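Local coordinates for membrane protein (Acinetobacter baumannii AB307-0294, PDB 5DL5), which forms an outer-membrane beta-barrel of the OprD porin family that probably lets small molecules, antibiotics among them, across the outer membrane, at residues A[321-326]-A[400-405]. Residues are numbered along the deposited sequence; the frame is centred on the assembly and turned at random.
With C8E ((hydroxyethyloxy)tri(ethyloxy)octane), chain B.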
loop_
_atom_site.group_PDB
_atom_site.type_symbol
_atom_site.label_atom_id
_atom_site.label_comp_id
_atom_site.label_asym_id
_atom_site.label_seq_id
_atom_site.Cartn_x
_atom_site.Cartn_y
_atom_site.Cartn_z
ATOM N N SER A 321 -10.353 2.474 3.789
ATOM C CA SER A 321 -9.002 2.148 4.195
ATOM C C SER A 321 -8.278 3.436 4.559
ATOM O O SER A 321 -7.925 4.198 3.670
ATOM C CB SER A 321 -8.192 1.503 3.044
ATOM O OG SER A 321 -6.941 1.013 3.605
ATOM N N TYR A 322 -8.116 3.665 5.844
ATOM C CA TYR A 322 -7.430 4.861 6.390
ATOM C C TYR A 322 -6.544 4.367 7.507
ATOM O O TYR A 322 -5.630 3.653 7.219
ATOM C CB TYR A 322 -8.439 5.971 6.863
ATOM C CG TYR A 322 -9.251 6.581 5.702
ATOM C CD1 TYR A 322 -8.671 7.563 4.867
ATOM C CD2 TYR A 322 -10.538 6.108 5.386
ATOM C CE1 TYR A 322 -9.346 8.062 3.754
ATOM C CE2 TYR A 322 -11.230 6.595 4.287
ATOM C CZ TYR A 322 -10.669 7.638 3.533
ATOM O OH TYR A 322 -11.374 8.169 2.490
ATOM N N MET A 323 -6.804 4.625 8.779
ATOM C CA MET A 323 -5.979 3.992 9.803
ATOM C C MET A 323 -6.481 2.540 9.898
ATOM O O MET A 323 -5.707 1.626 9.804
ATOM C CB MET A 323 -6.029 4.675 11.143
ATOM C CG MET A 323 -5.224 3.832 12.142
ATOM S SD MET A 323 -5.331 4.509 13.777
ATOM C CE MET A 323 -7.001 4.145 14.242
ATOM N N SER A 324 -7.795 2.319 10.073
ATOM C CA SER A 324 -8.337 0.967 9.945
ATOM C C SER A 324 -8.621 0.642 8.521
ATOM O O SER A 324 -8.977 1.514 7.728
ATOM C CB SER A 324 -9.667 0.820 10.758
ATOM O OG SER A 324 -10.287 -0.387 10.452
ATOM N N ASP A 325 -8.495 -0.630 8.166
ATOM C CA ASP A 325 -8.791 -1.056 6.810
ATOM C C ASP A 325 -10.137 -1.730 6.660
ATOM O O ASP A 325 -10.465 -2.184 5.528
ATOM C CB ASP A 325 -7.747 -2.006 6.346
ATOM C CG ASP A 325 -6.405 -1.292 6.103
ATOM O OD1 ASP A 325 -6.358 -0.232 5.463
ATOM O OD2 ASP A 325 -5.421 -1.880 6.491
ATOM N N PHE A 326 -10.916 -1.857 7.722
ATOM C CA PHE A 326 -12.346 -2.376 7.551
ATOM C C PHE A 326 -12.348 -3.757 6.897
ATOM O O PHE A 326 -13.060 -4.068 5.983
ATOM C CB PHE A 326 -13.286 -1.339 6.883
ATOM C CG PHE A 326 -13.401 -0.050 7.735
ATOM C CD1 PHE A 326 -12.424 0.941 7.671
ATOM C CD2 PHE A 326 -14.419 0.104 8.674
ATOM C CE1 PHE A 326 -12.463 2.067 8.549
ATOM C CE2 PHE A 326 -14.519 1.236 9.526
ATOM C CZ PHE A 326 -13.481 2.182 9.504
ATOM N N SER A 400 -6.844 10.845 12.464
ATOM C CA SER A 400 -7.912 9.873 12.601
ATOM C C SER A 400 -8.378 9.797 14.019
ATOM O O SER A 400 -7.562 9.583 14.975
ATOM C CB SER A 400 -7.477 8.512 12.145
ATOM O OG SER A 400 -7.434 8.567 10.771
ATOM N N TYR A 401 -9.679 9.981 14.183
ATOM C CA TYR A 401 -10.305 9.721 15.481
ATOM C C TYR A 401 -11.060 8.355 15.307
ATOM O O TYR A 401 -11.966 8.251 14.457
ATOM C CB TYR A 401 -11.149 10.952 15.967
ATOM C CG TYR A 401 -12.115 10.699 17.166
ATOM C CD1 TYR A 401 -13.413 10.273 16.910
ATOM C CD2 TYR A 401 -11.785 10.971 18.497
ATOM C CE1 TYR A 401 -14.342 10.010 17.894
ATOM C CE2 TYR A 401 -12.746 10.745 19.522
ATOM C CZ TYR A 401 -14.024 10.219 19.191
ATOM O OH TYR A 401 -15.094 9.944 20.072
ATOM N N TYR A 402 -10.590 7.308 16.012
ATOM C CA TYR A 402 -11.023 5.990 15.765
ATOM C C TYR A 402 -11.594 5.366 17.018
ATOM O O TYR A 402 -10.981 5.476 18.088
ATOM C CB TYR A 402 -9.888 5.154 15.218
ATOM C CG TYR A 402 -10.188 3.681 15.119
ATOM C CD1 TYR A 402 -10.832 3.165 13.986
ATOM C CD2 TYR A 402 -9.861 2.810 16.147
ATOM C CE1 TYR A 402 -11.116 1.829 13.857
ATOM C CE2 TYR A 402 -10.205 1.458 16.088
ATOM C CZ TYR A 402 -10.806 0.964 14.910
ATOM O OH TYR A 402 -11.134 -0.336 14.767
ATOM N N ARG A 403 -12.788 4.734 16.891
ATOM C CA ARG A 403 -13.400 4.086 18.008
ATOM C C ARG A 403 -13.966 2.723 17.615
ATOM O O ARG A 403 -14.458 2.586 16.545
ATOM C CB ARG A 403 -14.554 4.945 18.609
ATOM C CG ARG A 403 -14.136 6.262 19.297
ATOM C CD ARG A 403 -13.213 6.108 20.486
ATOM N NE ARG A 403 -12.720 7.406 21.026
ATOM C CZ ARG A 403 -11.660 8.099 20.595
ATOM N NH1 ARG A 403 -10.919 7.692 19.579
ATOM N NH2 ARG A 403 -11.314 9.233 21.209
ATOM N N ALA A 404 -14.001 1.764 18.549
ATOM C CA ALA A 404 -14.473 0.450 18.204
ATOM C C ALA A 404 -15.179 -0.135 19.386
ATOM O O ALA A 404 -14.971 0.323 20.516
ATOM C CB ALA A 404 -13.292 -0.412 17.740
ATOM N N SER A 405 -15.994 -1.148 19.169
ATOM C CA SER A 405 -16.615 -1.804 20.370
ATOM C C SER A 405 -15.589 -2.527 21.273
ATOM O O SER A 405 -14.395 -2.731 20.921
ATOM C CB SER A 405 -17.787 -2.782 20.042
ATOM O OG SER A 405 -17.598 -3.485 18.933
HETATM C C6 C8E B . 6.236 -4.208 15.465
HETATM C C7 C8E B . 5.831 -2.719 15.662
HETATM C C8 C8E B . 4.633 -2.453 16.605
HETATM O O9 C8E B . 3.776 -1.319 16.219
HETATM C C10 C8E B . 2.455 -1.821 16.046
HETATM C C11 C8E B . 2.288 -2.376 14.620
HETATM O O12 C8E B . 0.931 -2.434 14.238
HETATM C C13 C8E B . 0.215 -1.193 14.157
HETATM C C14 C8E B . 0.227 -0.662 12.748
HETATM O O15 C8E B . -1.057 -0.300 12.245
HETATM C C16 C8E B . -2.111 -1.274 12.257
HETATM C C17 C8E B . -2.939 -0.949 11.016
HETATM O O18 C8E B . -2.767 0.483 10.782
HETATM C C19 C8E B . -2.707 0.868 9.402
HETATM C C20 C8E B . -2.676 2.384 9.323
HETATM O O21 C8E B . -2.892 3.001 8.021
#
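M323 and S400 mark the closest backbone approach, 6.8 Å between their CA atoms, where an irregular loop folded into a porin barrel meets the inner side of its wall strand 394-404. In keeping with the way OprD-type porins fold loops into the barrel, where they probably narrow the pore, 321-326, from the connection between strands 289-300 and 332-341, touches the strand through side chains alone. M323 and Y402 carry most of the contact. The CG of M323 stands anti to the backbone N (chi1 175°), the chain runs on extended and bends only at chi3 (71°), which lays M323 CE against the root of the tyrosine, 3.2 Å from Y402 CB and 3.3 Å from Y402 CG. The two side chains cross at about a right angle, and the methyl meets the ring obliquely. Farther out along the same ring, S324 CB lies 3.6 Å from Y402 CE1. The polar ends share anchors on the neighbouring strand 371-384: E374 OE2 is hydrogen-bonded to both S324 OG and Y402 OH, while E376 holds S400 OG and the backbone N atoms of M323 and S324. These two carboxylates thus tie the loop to the wall. S324 OG also accepts from F326 N at 3.2 Å, closing an ST turn. A bound C8E detergent molecule donates a hydrogen bond from its terminal O21 to the backbone O of Y322 at 2.9 Å.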